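Local structure of uncharacterized protein (Bacillus thuringiensis serovar kurstaki, 4XE7) at residues K273-K276 against E277-E281; N282-L285 against K286-T290; E301-I304 against Q305-M309; I339-D342 against G343-K346; Q397-A400 against Y401-S404. The protein is a ParM-like bacterial actin homologue that probably polymerises into nucleotide-dependent filaments that move plasmid DNA apart before cell division. One frame throughout, in Å; residues are numbered along the deposited sequence.

Contact 1 of 5, residues K273-K276 against E277-E281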
loop_
_atom_site.group_PDB
_atom_site.type_symbol
_atom_site.label_atom_id
_atom_site.label_comp_id
_atom_site.label_asym_id
_atom_site.label_seq_id
_atom_site.Cartn_x
_atom_site.Cartn_y
_atom_site.Cartn_z
ATOM N N LYS A 273 16.288 21.761 -1.718
ATOM C CA LYS A 273 16.807 23.123 -1.849
ATOM C C LYS A 273 18.320 23.188 -1.700
ATOM O O LYS A 273 19.010 23.835 -2.512
ATOM C CB LYS A 273 16.166 24.061 -0.820
ATOM C CG LYS A 273 16.988 25.340 -0.620
ATOM C CD LYS A 273 16.225 26.400 0.169
ATOM C CE LYS A 273 16.747 26.526 1.586
ATOM N NZ LYS A 273 16.457 25.304 2.385
ATOM N N ASN A 274 18.833 22.545 -0.645
ATOM C CA ASN A 274 20.274 22.470 -0.393
ATOM C C ASN A 274 21.032 21.727 -1.484
ATOM O O ASN A 274 22.183 22.060 -1.776
ATOM C CB ASN A 274 20.564 21.789 0.956
ATOM C CG ASN A 274 20.122 22.625 2.131
ATOM O OD1 ASN A 274 20.108 23.849 2.048
ATOM N ND2 ASN A 274 19.747 21.973 3.228
ATOM N N ILE A 275 20.409 20.699 -2.064
ATOM C CA ILE A 275 21.039 19.975 -3.173
ATOM C C ILE A 275 21.260 20.900 -4.378
ATOM O O ILE A 275 22.337 20.910 -4.991
ATOM C CB ILE A 275 20.208 18.733 -3.598
ATOM C CG1 ILE A 275 20.415 17.616 -2.570
ATOM C CG2 ILE A 275 20.622 18.245 -5.007
ATOM C CD1 ILE A 275 19.673 16.353 -2.852
ATOM N N LYS A 276 20.243 21.683 -4.714
ATOM C CA LYS A 276 20.395 22.642 -5.793
ATOM C C LYS A 276 21.477 23.665 -5.456
ATOM O O LYS A 276 22.324 23.998 -6.291
ATOM C CB LYS A 276 19.089 23.360 -6.084
ATOM C CG LYS A 276 19.325 24.486 -7.077
ATOM C CD LYS A 276 18.106 24.890 -7.854
ATOM C CE LYS A 276 18.476 26.051 -8.780
ATOM N NZ LYS A 276 17.326 26.459 -9.608
ATOM N N GLU A 277 21.442 24.155 -4.223
ATOM C CA GLU A 277 22.386 25.167 -3.785
ATOM C C GLU A 277 23.812 24.670 -3.991
ATOM O O GLU A 277 24.696 25.418 -4.415
ATOM C CB GLU A 277 22.115 25.515 -2.318
ATOM C CG GLU A 277 22.988 26.605 -1.732
ATOM C CD GLU A 277 22.582 26.961 -0.304
ATOM O OE1 GLU A 277 21.522 26.479 0.157
ATOM O OE2 GLU A 277 23.327 27.722 0.352
ATOM N N ARG A 278 24.025 23.384 -3.735
ATOM C CA ARG A 278 25.356 22.808 -3.888
ATOM C C ARG A 278 25.792 22.611 -5.332
ATOM O O ARG A 278 26.942 22.870 -5.658
ATOM C CB ARG A 278 25.440 21.493 -3.144
ATOM C CG ARG A 278 25.994 21.743 -1.776
ATOM C CD ARG A 278 27.494 21.594 -1.745
ATOM N NE ARG A 278 27.776 20.186 -1.608
ATOM C CZ ARG A 278 27.607 19.521 -0.475
ATOM N NH1 ARG A 278 27.201 20.161 0.614
ATOM N NH2 ARG A 278 27.861 18.223 -0.432
ATOM N N PHE A 279 24.887 22.170 -6.198
ATOM C CA PHE A 279 25.203 22.116 -7.617
ATOM C C PHE A 279 25.564 23.503 -8.133
ATOM O O PHE A 279 26.459 23.637 -8.960
ATOM C CB PHE A 279 24.043 21.532 -8.434
ATOM C CG PHE A 279 24.094 20.034 -8.553
ATOM C CD1 PHE A 279 24.772 19.434 -9.604
ATOM C CD2 PHE A 279 23.473 19.222 -7.609
ATOM C CE1 PHE A 279 24.828 18.050 -9.725
ATOM C CE2 PHE A 279 23.524 17.833 -7.721
ATOM C CZ PHE A 279 24.211 17.247 -8.786
ATOM N N MET A 280 24.904 24.536 -7.620
ATOM C CA MET A 280 25.197 25.889 -8.085
ATOM C C MET A 280 26.521 26.421 -7.526
ATOM O O MET A 280 26.899 27.556 -7.806
ATOM C CB MET A 280 24.039 26.844 -7.750
ATOM C CG MET A 280 22.695 26.487 -8.486
ATOM S SD MET A 280 22.826 26.328 -10.307
ATOM C CE MET A 280 21.208 25.751 -10.767
ATOM N N GLU A 281 27.250 25.600 -6.772
ATOM C CA GLU A 281 28.628 25.944 -6.416
ATOM C C GLU A 281 29.583 25.402 -7.480
ATOM O O GLU A 281 30.711 25.875 -7.618
ATOM C CB GLU A 281 29.012 25.399 -5.027
ATOM C CG GLU A 281 28.139 25.933 -3.875
ATOM C CD GLU A 281 28.387 25.201 -2.554
ATOM O OE1 GLU A 281 29.297 24.348 -2.508
ATOM O OE2 GLU A 281 27.670 25.470 -1.561
#
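K276 and M280, one helical turn apart, meet through the ends of their side chains, K276 CE lying 3.4 Å from M280 CE, tighter than an ordinary carbon contact. The lysine reaches this point because its CG is anti to the backbone N (chi1 172°) and the chain beyond runs extended, while the methionine bends at chi2 and brings its methyl group against the last methylene, CE. The backbone beneath them is joined by M280 N to K276 O at 3.0 Å, the last i to i+4 bond before the chain leaves helix 265-279. E277 buries much of its surface against the preceding turn: its CB rests 3.5 Å from N274 O, and its extended chain runs beside N274, both pointing the same way, with amide and carboxylate planes 55° apart. On the inner side, I275 CG2 packs 4.0 Å from F279 CD2, and the F279 ring meets W329 edge-to-face. The lysine ammonium turns to the main chain, K276 NZ donating to the carbonyls of E292 and E294, whereas R278 forms a salt bridge with D338. K276 thus divides its work: its chain carbons pack on the methionine, while its charged end is held by carbonyl oxygens of the loop that follows helix 283-289.

Contact 2 of 5, residues N282-L285 against K286-T290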
loop_
_atom_site.group_PDB
_atom_site.type_symbol
_atom_site.label_atom_id
_atom_site.label_comp_id
_atom_site.label_asym_id
_atom_site.label_seq_id
_atom_site.Cartn_x
_atom_site.Cartn_y
_atom_site.Cartn_z
ATOM N N ASN A 282 29.115 24.404 -8.225
ATOM C CA ASN A 282 29.868 23.808 -9.320
ATOM C C ASN A 282 29.990 24.769 -10.502
ATOM O O ASN A 282 29.026 25.437 -10.876
ATOM C CB ASN A 282 29.197 22.501 -9.748
ATOM C CG ASN A 282 30.029 21.694 -10.726
ATOM O OD1 ASN A 282 30.355 22.158 -11.805
ATOM N ND2 ASN A 282 30.350 20.462 -10.351
ATOM N N GLU A 283 31.183 24.844 -11.089
ATOM C CA GLU A 283 31.460 25.858 -12.097
ATOM C C GLU A 283 30.724 25.600 -13.423
ATOM O O GLU A 283 30.378 26.533 -14.135
ATOM C CB GLU A 283 32.968 25.959 -12.344
ATOM C CG GLU A 283 33.753 26.540 -11.161
ATOM C CD GLU A 283 33.388 27.987 -10.867
ATOM O OE1 GLU A 283 33.061 28.729 -11.820
ATOM O OE2 GLU A 283 33.417 28.383 -9.681
ATOM N N ILE A 284 30.499 24.336 -13.753
ATOM C CA ILE A 284 29.731 23.988 -14.941
ATOM C C ILE A 284 28.295 24.525 -14.834
ATOM O O ILE A 284 27.750 25.098 -15.791
ATOM C CB ILE A 284 29.716 22.460 -15.148
ATOM C CG1 ILE A 284 31.154 21.946 -15.298
ATOM C CG2 ILE A 284 28.817 22.068 -16.343
ATOM C CD1 ILE A 284 31.299 20.439 -15.127
ATOM N N LEU A 285 27.697 24.360 -13.657
ATOM C CA LEU A 285 26.347 24.860 -13.407
ATOM C C LEU A 285 26.315 26.390 -13.433
ATOM O O LEU A 285 25.365 26.994 -13.931
ATOM C CB LEU A 285 25.815 24.347 -12.065
ATOM C CG LEU A 285 25.099 22.987 -12.045
ATOM C CD1 LEU A 285 23.866 23.001 -12.978
ATOM C CD2 LEU A 285 26.060 21.882 -12.434
ATOM N N LYS A 286 27.338 27.008 -12.856
ATOM C CA LYS A 286 27.475 28.452 -12.936
ATOM C C LYS A 286 27.486 28.917 -14.393
ATOM O O LYS A 286 26.843 29.902 -14.736
ATOM C CB LYS A 286 28.757 28.918 -12.252
ATOM C CG LYS A 286 28.703 29.020 -10.738
ATOM C CD LYS A 286 29.902 29.845 -10.270
ATOM C CE LYS A 286 30.041 29.845 -8.763
ATOM N NZ LYS A 286 30.658 28.582 -8.293
ATOM N N SER A 287 28.225 28.208 -15.243
ATOM C CA SER A 287 28.340 28.603 -16.644
ATOM C C SER A 287 26.994 28.539 -17.351
ATOM O O SER A 287 26.666 29.401 -18.156
ATOM C CB SER A 287 29.345 27.715 -17.388
ATOM O OG SER A 287 30.681 28.010 -17.017
ATOM N N PHE A 288 26.208 27.517 -17.052
ATOM C CA PHE A 288 25.041 27.264 -17.877
ATOM C C PHE A 288 23.683 27.428 -17.202
ATOM O O PHE A 288 22.678 27.476 -17.896
ATOM C CB PHE A 288 25.146 25.858 -18.461
ATOM C CG PHE A 288 26.375 25.667 -19.299
ATOM C CD1 PHE A 288 26.572 26.446 -20.419
ATOM C CD2 PHE A 288 27.344 24.732 -18.947
ATOM C CE1 PHE A 288 27.714 26.297 -21.219
ATOM C CE2 PHE A 288 28.506 24.582 -19.746
ATOM C CZ PHE A 288 28.675 25.361 -20.870
ATOM N N MET A 289 23.638 27.509 -15.877
ATOM C CA MET A 289 22.341 27.630 -15.206
ATOM C C MET A 289 22.251 28.697 -14.126
ATOM O O MET A 289 21.423 28.599 -13.221
ATOM C CB MET A 289 21.928 26.278 -14.614
ATOM C CG MET A 289 21.682 25.220 -15.679
ATOM S SD MET A 289 20.037 25.290 -16.468
ATOM C CE MET A 289 19.962 26.813 -17.267
ATOM N N THR A 290 23.070 29.734 -14.227
ATOM C CA THR A 290 22.972 30.806 -13.251
ATOM C C THR A 290 21.609 31.484 -13.421
ATOM O O THR A 290 21.174 31.729 -14.552
ATOM C CB THR A 290 24.132 31.814 -13.397
ATOM O OG1 THR A 290 25.345 31.198 -12.931
ATOM C CG2 THR A 290 23.860 33.062 -12.568
HETATM O O HOH W 1 31.875 28.704 -14.385
#
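E283 and K286 cross at an angle on the outer side of a short helix, with K286 NZ 3.1 Å from E283 OE2 in a salt bridge. The ammonium comes from above the carboxylate plane, 62° out of it, a position reached because the glutamate folds back at chi2 and the lysine turns at its last torsion (chi4 79°). K286 CD also passes 3.7 Å from E283 OE1. A water joins the same glutamate to the next turn, donating to both E283 O and E283 OE1 and accepting from S287 OG. On another flank, I284 slants past F288, its CG2 4.0 Å from F288 CD2, while S287 CB sits over the centre of one face of that ring. L285 turns inward, its CD1 4.1 Å from M289 CG, and these two side chains both touch M280 of the preceding loop. N282 precedes the helix and accepts from I284 N through OD1 at 2.9 Å, in the plane of the amide carbonyl, while its ND2 is held by E334. Further along, T290 OG1 donates to K286 O. This is a short helix with an asparagine N-cap, set against strand 332-335 through N282, I284 and L285.

Contact 3 of 5, residues E301-I304 against Q305-M309; sequences EDFI and QRLVM
F303 packs against both L307 and V308, and this pair of contacts makes the dense side of the turn. Its CG lies anti to the backbone N (chi1 161°), which carries the ring toward the following turn, where F303 CE1 comes 3.5 Å from L307 CD2. V308 CG2 approaches another part of the ring, at the same distance from F303 CE2; both methyl groups come at a slant. I304 adds a second apolar pair, its CG2 3.6 Å from M309 CE, the methionine chain being bent so that its methyl returns toward the isoleucine. F303, L307 and V308 face neighbouring helices: F303 touches I268, I271 and L272 of helix 265-279, while L307 and V308 reach V340 and M344 of helix 337-362.

The solvent side is polar and more loosely filled. There D302 and R306 form a salt bridge between OD2 and NH1, with the carboxylate at the edge of the guanidinium and the two planes 30° apart. The modelled separation is unusually short, so its exact length is doubtful. D302 OD2 also accepts from K298 N, so the carboxylate is also tied to the loop just before the helix. Q305 bends back at chi2, with its CG 3.2 Å from E301 O.

Between the two sides the backbone changes pitch. F303 O accepts from L307 N at 3.1 Å and from V308 N at 3.2 Å, and M309 N then bonds to I304 O at 2.9 Å. Bonds from residue i+5 to residue i define a pi-type turn, here a local widening within the otherwise alpha-helical segment 300-317.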
loop_
_atom_site.group_PDB
_atom_site.type_symbol
_atom_site.label_atom_id
_atom_site.label_comp_id
_atom_site.label_asym_id
_atom_site.label_seq_id
_atom_site.Cartn_x
_atom_site.Cartn_y
_atom_site.Cartn_z
ATOM N N GLU A 301 8.792 12.389 -4.580
ATOM C CA GLU A 301 8.687 10.955 -4.819
ATOM C C GLU A 301 9.825 10.503 -5.727
ATOM O O GLU A 301 10.407 9.440 -5.539
ATOM C CB GLU A 301 7.321 10.612 -5.431
ATOM C CG GLU A 301 6.116 10.833 -4.501
ATOM C CD GLU A 301 5.860 12.300 -4.141
ATOM O OE1 GLU A 301 6.062 13.197 -4.993
ATOM O OE2 GLU A 301 5.458 12.554 -2.989
ATOM N N ASP A 302 10.132 11.325 -6.718
ATOM C CA ASP A 302 11.289 11.138 -7.584
ATOM C C ASP A 302 12.617 11.048 -6.782
ATOM O O ASP A 302 13.455 10.147 -6.970
ATOM C CB ASP A 302 11.328 12.301 -8.573
ATOM C CG ASP A 302 12.236 12.049 -9.737
ATOM O OD1 ASP A 302 12.266 10.895 -10.212
ATOM O OD2 ASP A 302 12.919 13.011 -10.173
ATOM N N PHE A 303 12.801 11.997 -5.880
ATOM C CA PHE A 303 13.956 11.996 -4.989
ATOM C C PHE A 303 13.975 10.735 -4.084
ATOM O O PHE A 303 15.020 10.107 -3.923
ATOM C CB PHE A 303 13.945 13.300 -4.177
ATOM C CG PHE A 303 14.778 13.260 -2.929
ATOM C CD1 PHE A 303 16.116 13.615 -2.966
ATOM C CD2 PHE A 303 14.213 12.901 -1.713
ATOM C CE1 PHE A 303 16.886 13.596 -1.803
ATOM C CE2 PHE A 303 14.975 12.881 -0.538
ATOM C CZ PHE A 303 16.314 13.225 -0.593
ATOM N N ILE A 304 12.826 10.352 -3.516
ATOM C CA ILE A 304 12.779 9.129 -2.718
ATOM C C ILE A 304 13.135 7.892 -3.563
ATOM O O ILE A 304 14.011 7.103 -3.186
ATOM C CB ILE A 304 11.391 8.917 -2.051
ATOM C CG1 ILE A 304 11.126 9.992 -0.993
ATOM C CG2 ILE A 304 11.302 7.537 -1.388
ATOM C CD1 ILE A 304 11.936 9.818 0.257
ATOM N N GLN A 305 12.471 7.727 -4.705
ATOM C CA GLN A 305 12.648 6.502 -5.489
ATOM C C GLN A 305 14.041 6.387 -6.112
ATOM O O GLN A 305 14.634 5.309 -6.092
ATOM C CB GLN A 305 11.590 6.398 -6.596
ATOM C CG GLN A 305 10.149 6.287 -6.086
ATOM C CD GLN A 305 9.964 5.205 -5.021
ATOM O OE1 GLN A 305 9.479 5.473 -3.916
ATOM N NE2 GLN A 305 10.346 3.976 -5.354
ATOM N N ARG A 306 14.558 7.480 -6.675
ATOM C CA ARG A 306 15.837 7.417 -7.403
ATOM C C ARG A 306 17.081 7.539 -6.514
ATOM O O ARG A 306 18.054 6.803 -6.695
ATOM C CB ARG A 306 15.897 8.507 -8.484
ATOM C CG ARG A 306 15.255 8.112 -9.798
ATOM C CD ARG A 306 14.877 9.335 -10.597
ATOM N NE ARG A 306 16.054 10.072 -11.018
ATOM C CZ ARG A 306 16.159 11.393 -10.979
ATOM N NH1 ARG A 306 15.151 12.131 -10.542
ATOM N NH2 ARG A 306 17.275 11.973 -11.386
ATOM N N LEU A 307 17.060 8.483 -5.577
ATOM C CA LEU A 307 18.234 8.741 -4.751
ATOM C C LEU A 307 18.238 7.958 -3.440
ATOM O O LEU A 307 19.221 7.274 -3.130
ATOM C CB LEU A 307 18.358 10.240 -4.437
ATOM C CG LEU A 307 19.635 10.648 -3.676
ATOM C CD1 LEU A 307 20.884 10.302 -4.486
ATOM C CD2 LEU A 307 19.639 12.133 -3.330
ATOM N N VAL A 308 17.155 8.055 -2.664
ATOM C CA VAL A 308 17.172 7.553 -1.285
ATOM C C VAL A 308 17.029 6.036 -1.162
ATOM O O VAL A 308 17.818 5.399 -0.457
ATOM C CB VAL A 308 16.063 8.212 -0.447
ATOM C CG1 VAL A 308 15.836 7.455 0.889
ATOM C CG2 VAL A 308 16.384 9.692 -0.215
ATOM N N MET A 309 16.030 5.469 -1.840
ATOM C CA MET A 309 15.651 4.066 -1.640
ATOM C C MET A 309 16.776 3.065 -1.928
ATOM O O MET A 309 16.942 2.133 -1.155
ATOM C CB MET A 309 14.419 3.695 -2.485
ATOM C CG MET A 309 13.077 3.944 -1.805
ATOM S SD MET A 309 12.993 3.347 -0.088
ATOM C CE MET A 309 12.655 4.895 0.726
#

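Contact 4 of 5, residues I339-D342 against G343-K346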
loop_
_atom_site.group_PDB
_atom_site.type_symbol
_atom_site.label_atom_id
_atom_site.label_comp_id
_atom_site.label_asym_id
_atom_site.label_seq_id
_atom_site.Cartn_x
_atom_site.Cartn_y
_atom_site.Cartn_z
ATOM N N ILE A 339 24.255 16.551 2.848
ATOM C CA ILE A 339 22.979 17.261 2.773
ATOM C C ILE A 339 21.787 16.345 3.069
ATOM O O ILE A 339 20.883 16.708 3.825
ATOM C CB ILE A 339 22.816 17.901 1.388
ATOM C CG1 ILE A 339 23.862 19.003 1.208
ATOM C CG2 ILE A 339 21.411 18.427 1.184
ATOM C CD1 ILE A 339 24.007 19.484 -0.227
ATOM N N VAL A 340 21.804 15.153 2.484
ATOM C CA VAL A 340 20.705 14.211 2.656
ATOM C C VAL A 340 20.717 13.663 4.084
ATOM O O VAL A 340 19.693 13.687 4.759
ATOM C CB VAL A 340 20.775 13.041 1.630
ATOM C CG1 VAL A 340 19.743 11.934 1.965
ATOM C CG2 VAL A 340 20.600 13.564 0.206
ATOM N N MET A 341 21.875 13.198 4.555
ATOM C CA MET A 341 21.982 12.647 5.925
ATOM C C MET A 341 21.560 13.679 6.984
ATOM O O MET A 341 20.923 13.311 7.981
ATOM C CB MET A 341 23.412 12.131 6.204
ATOM C CG MET A 341 23.558 11.308 7.477
ATOM S SD MET A 341 22.450 9.870 7.622
ATOM C CE MET A 341 22.564 9.167 6.036
ATOM N N ASP A 342 21.871 14.960 6.756
ATOM C CA ASP A 342 21.439 16.045 7.664
ATOM C C ASP A 342 19.920 16.125 7.836
ATOM O O ASP A 342 19.404 16.262 8.955
ATOM C CB ASP A 342 21.924 17.413 7.166
ATOM C CG ASP A 342 23.382 17.686 7.504
ATOM O OD1 ASP A 342 23.968 16.916 8.297
ATOM O OD2 ASP A 342 23.937 18.676 6.972
ATOM N N GLY A 343 19.212 16.085 6.718
ATOM C CA GLY A 343 17.763 16.121 6.733
ATOM C C GLY A 343 17.184 14.833 7.294
ATOM O O GLY A 343 16.215 14.878 8.054
ATOM N N MET A 344 17.766 13.685 6.927
ATOM C CA MET A 344 17.331 12.401 7.495
ATOM C C MET A 344 17.440 12.365 9.040
ATOM O O MET A 344 16.551 11.882 9.730
ATOM C CB MET A 344 18.150 11.248 6.917
ATOM C CG MET A 344 17.876 10.883 5.473
ATOM S SD MET A 344 19.027 9.600 4.917
ATOM C CE MET A 344 18.162 9.043 3.447
ATOM N N LEU A 345 18.544 12.863 9.584
ATOM C CA LEU A 345 18.772 12.726 11.017
ATOM C C LEU A 345 18.009 13.792 11.793
ATOM O O LEU A 345 17.584 13.552 12.926
ATOM C CB LEU A 345 20.266 12.789 11.334
ATOM C CG LEU A 345 21.065 11.647 10.722
ATOM C CD1 LEU A 345 22.555 11.843 10.984
ATOM C CD2 LEU A 345 20.594 10.325 11.290
ATOM N N LYS A 346 17.842 14.966 11.186
ATOM C CA LYS A 346 16.986 16.002 11.761
ATOM C C LYS A 346 15.552 15.463 11.904
ATOM O O LYS A 346 14.898 15.601 12.951
ATOM C CB LYS A 346 17.020 17.256 10.887
ATOM C CG LYS A 346 16.368 18.478 11.486
ATOM C CD LYS A 346 17.043 19.749 10.980
ATOM C CE LYS A 346 17.008 19.848 9.465
ATOM N NZ LYS A 346 18.066 20.771 8.946
#
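M344 lies against V340 along one face of helix 337-362, a long alpha-helix of this actin-like fold, and its side chain can be followed atom by atom. CB sits over the preceding turn, 3.6 Å from V340 O, and CG moves closer to that same oxygen, at 3.4 Å. With CG anti to the carbonyl carbon (chi1 -72°) and the rest of the chain extended, the side chain runs beside V340, pointing the same way. The sulfur then meets two neighbours: M344 SD is 3.7 Å from M341 CE and 3.8 Å from V340 CG1. The terminal methyl ends against the valine, M344 CE lying 3.6 Å from V340 CG1. M341 is shaped differently. Bent at chi2 and chi3, it curls its methyl to the M344 sulfur while its earlier atoms lean on L345. The loop residue F325 touches V340, M341 and M344 together. Beneath the side chains M344 N bonds almost linearly to V340 O, with an angle of 170° at the hydrogen, whereas the bond from G343 N to I339 O is weak. On the more exposed flank, M341 CG meets L345 CD1 at 3.7 Å.

Contact 5 of 5, residues Q397-A400 against Y401-S404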
loop_
_atom_site.group_PDB
_atom_site.type_symbol
_atom_site.label_atom_id
_atom_site.label_comp_id
_atom_site.label_asym_id
_atom_site.label_seq_id
_atom_site.Cartn_x
_atom_site.Cartn_y
_atom_site.Cartn_z
ATOM N N GLN A 397 9.967 -2.193 4.210
ATOM C CA GLN A 397 9.754 -1.840 2.811
ATOM C C GLN A 397 8.340 -2.224 2.332
ATOM O O GLN A 397 7.813 -1.641 1.381
ATOM C CB GLN A 397 10.820 -2.510 1.926
ATOM C CG GLN A 397 12.257 -2.200 2.352
ATOM C CD GLN A 397 13.301 -2.711 1.365
ATOM O OE1 GLN A 397 13.327 -2.306 0.199
ATOM N NE2 GLN A 397 14.170 -3.604 1.833
ATOM N N GLU A 398 7.719 -3.185 3.011
ATOM C CA GLU A 398 6.389 -3.644 2.614
ATOM C C GLU A 398 5.270 -2.973 3.413
ATOM O O GLU A 398 4.132 -3.469 3.425
ATOM C CB GLU A 398 6.294 -5.171 2.745
ATOM C CG GLU A 398 7.088 -5.923 1.669
ATOM C CD GLU A 398 6.925 -5.314 0.275
ATOM O OE1 GLU A 398 5.772 -5.136 -0.191
ATOM O OE2 GLU A 398 7.958 -5.000 -0.354
ATOM N N SER A 399 5.594 -1.845 4.053
ATOM C CA SER A 399 4.665 -1.120 4.938
ATOM C C SER A 399 3.304 -0.795 4.327
ATOM O O SER A 399 2.263 -0.910 4.997
ATOM C CB SER A 399 5.283 0.208 5.420
ATOM O OG SER A 399 6.277 -0.011 6.383
ATOM N N ALA A 400 3.315 -0.352 3.076
ATOM C CA ALA A 400 2.078 0.017 2.392
ATOM C C ALA A 400 1.051 -1.123 2.373
ATOM O O ALA A 400 -0.146 -0.874 2.322
ATOM C CB ALA A 400 2.381 0.467 0.979
ATOM N N TYR A 401 1.532 -2.361 2.454
ATOM C CA TYR A 401 0.679 -3.536 2.318
ATOM C C TYR A 401 0.577 -4.379 3.598
ATOM O O TYR A 401 0.192 -5.539 3.556
ATOM C CB TYR A 401 1.192 -4.389 1.150
ATOM C CG TYR A 401 1.095 -3.653 -0.168
ATOM C CD1 TYR A 401 -0.139 -3.503 -0.809
ATOM C CD2 TYR A 401 2.211 -3.078 -0.755
ATOM C CE1 TYR A 401 -0.250 -2.821 -2.000
ATOM C CE2 TYR A 401 2.111 -2.381 -1.946
ATOM C CZ TYR A 401 0.881 -2.260 -2.570
ATOM O OH TYR A 401 0.773 -1.574 -3.768
ATOM N N PHE A 402 0.924 -3.799 4.740
ATOM C CA PHE A 402 0.903 -4.556 5.993
ATOM C C PHE A 402 -0.523 -5.018 6.329
ATOM O O PHE A 402 -0.726 -6.077 6.928
ATOM C CB PHE A 402 1.466 -3.719 7.155
ATOM C CG PHE A 402 2.983 -3.782 7.305
ATOM C CD1 PHE A 402 3.760 -4.572 6.478
ATOM C CD2 PHE A 402 3.617 -3.053 8.308
ATOM C CE1 PHE A 402 5.132 -4.637 6.643
ATOM C CE2 PHE A 402 4.979 -3.112 8.482
ATOM C CZ PHE A 402 5.748 -3.904 7.643
ATOM N N THR A 403 -1.510 -4.209 5.954
ATOM C CA THR A 403 -2.901 -4.573 6.198
ATOM C C THR A 403 -3.329 -5.745 5.308
ATOM O O THR A 403 -3.873 -6.732 5.802
ATOM C CB THR A 403 -3.835 -3.392 5.965
ATOM O OG1 THR A 403 -3.462 -2.320 6.840
ATOM C CG2 THR A 403 -5.291 -3.794 6.217
ATOM N N SER A 404 -3.093 -5.637 4.002
ATOM C CA SER A 404 -3.453 -6.732 3.101
ATOM C C SER A 404 -2.622 -7.986 3.359
ATOM O O SER A 404 -3.142 -9.099 3.265
ATOM C CB SER A 404 -3.325 -6.316 1.629
ATOM O OG SER A 404 -2.111 -5.646 1.360
HETATM O O HOH W 2 -2.548 -3.061 2.578
HETATM O O HOH W 3 -1.057 -1.233 5.273
#
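At the entry to helix 402-418, the last helix of the chain, a 3-10 turn delivers Y401 to the N-cap position, and the side chain of F402 folds back over that turn. S399 CA stands over the centre of the F402 ring at 3.7 Å from the centroid, only 4° off the ring normal, making a CH-pi contact. S399 N lies over one face of the ring as well. F402 CD1 comes 3.3 Å from E398 O at a slant, and F402 CE2 lies 4.0 Å from S399 OG, a hydroxyl that is hydrogen-bonded to I396 O.

The turn itself shows the i to i+3 pattern of a 3-10 helix: Y401 N donates to E398 O at 3.0 Å and F402 N to S399 O at 3.2 Å. In each bond the donor stands well above the carbonyl plane, 67° out of it for the second. In the fold, this turn ends the loop after strand 390-391 and leads into the C-terminal helix; F402 packs on A208 and I209 of helix 205-210 and on V370 of strand 366-370.

Y401 turns to another flank, where its CD2 lies 4.0 Å from A400 CB and the E398 carboxylate plane is within 11° of the ring plane. Its ring also makes a cation-pi contact with K23. A400 O accepts from K23 NZ and from two waters, weakly from one of them; these waters in turn accept from T403 N and S404 N, the opening amides of the helix.

Contact 1 ends helix 265-279, and contact 2 follows as helix 283-289; the two touch where F279 and M280 meet L285 and M289 across the short connection. The chain then runs on to contact 3 on helix 300-317 and, after strands 326-329 and 332-335, to contact 4 on helix 337-362. All five are local turns in series, so none nests in or crosses another, and each closes only its own turn. Contacts 1, 3 and 4 nevertheless join in space, with I275, F303, L307 and V340 packed together among three helices. Contact 5 touches none of the others, its nearest atoms about 6 Å from those of contact 3, and joins the last loop to helix 402-418.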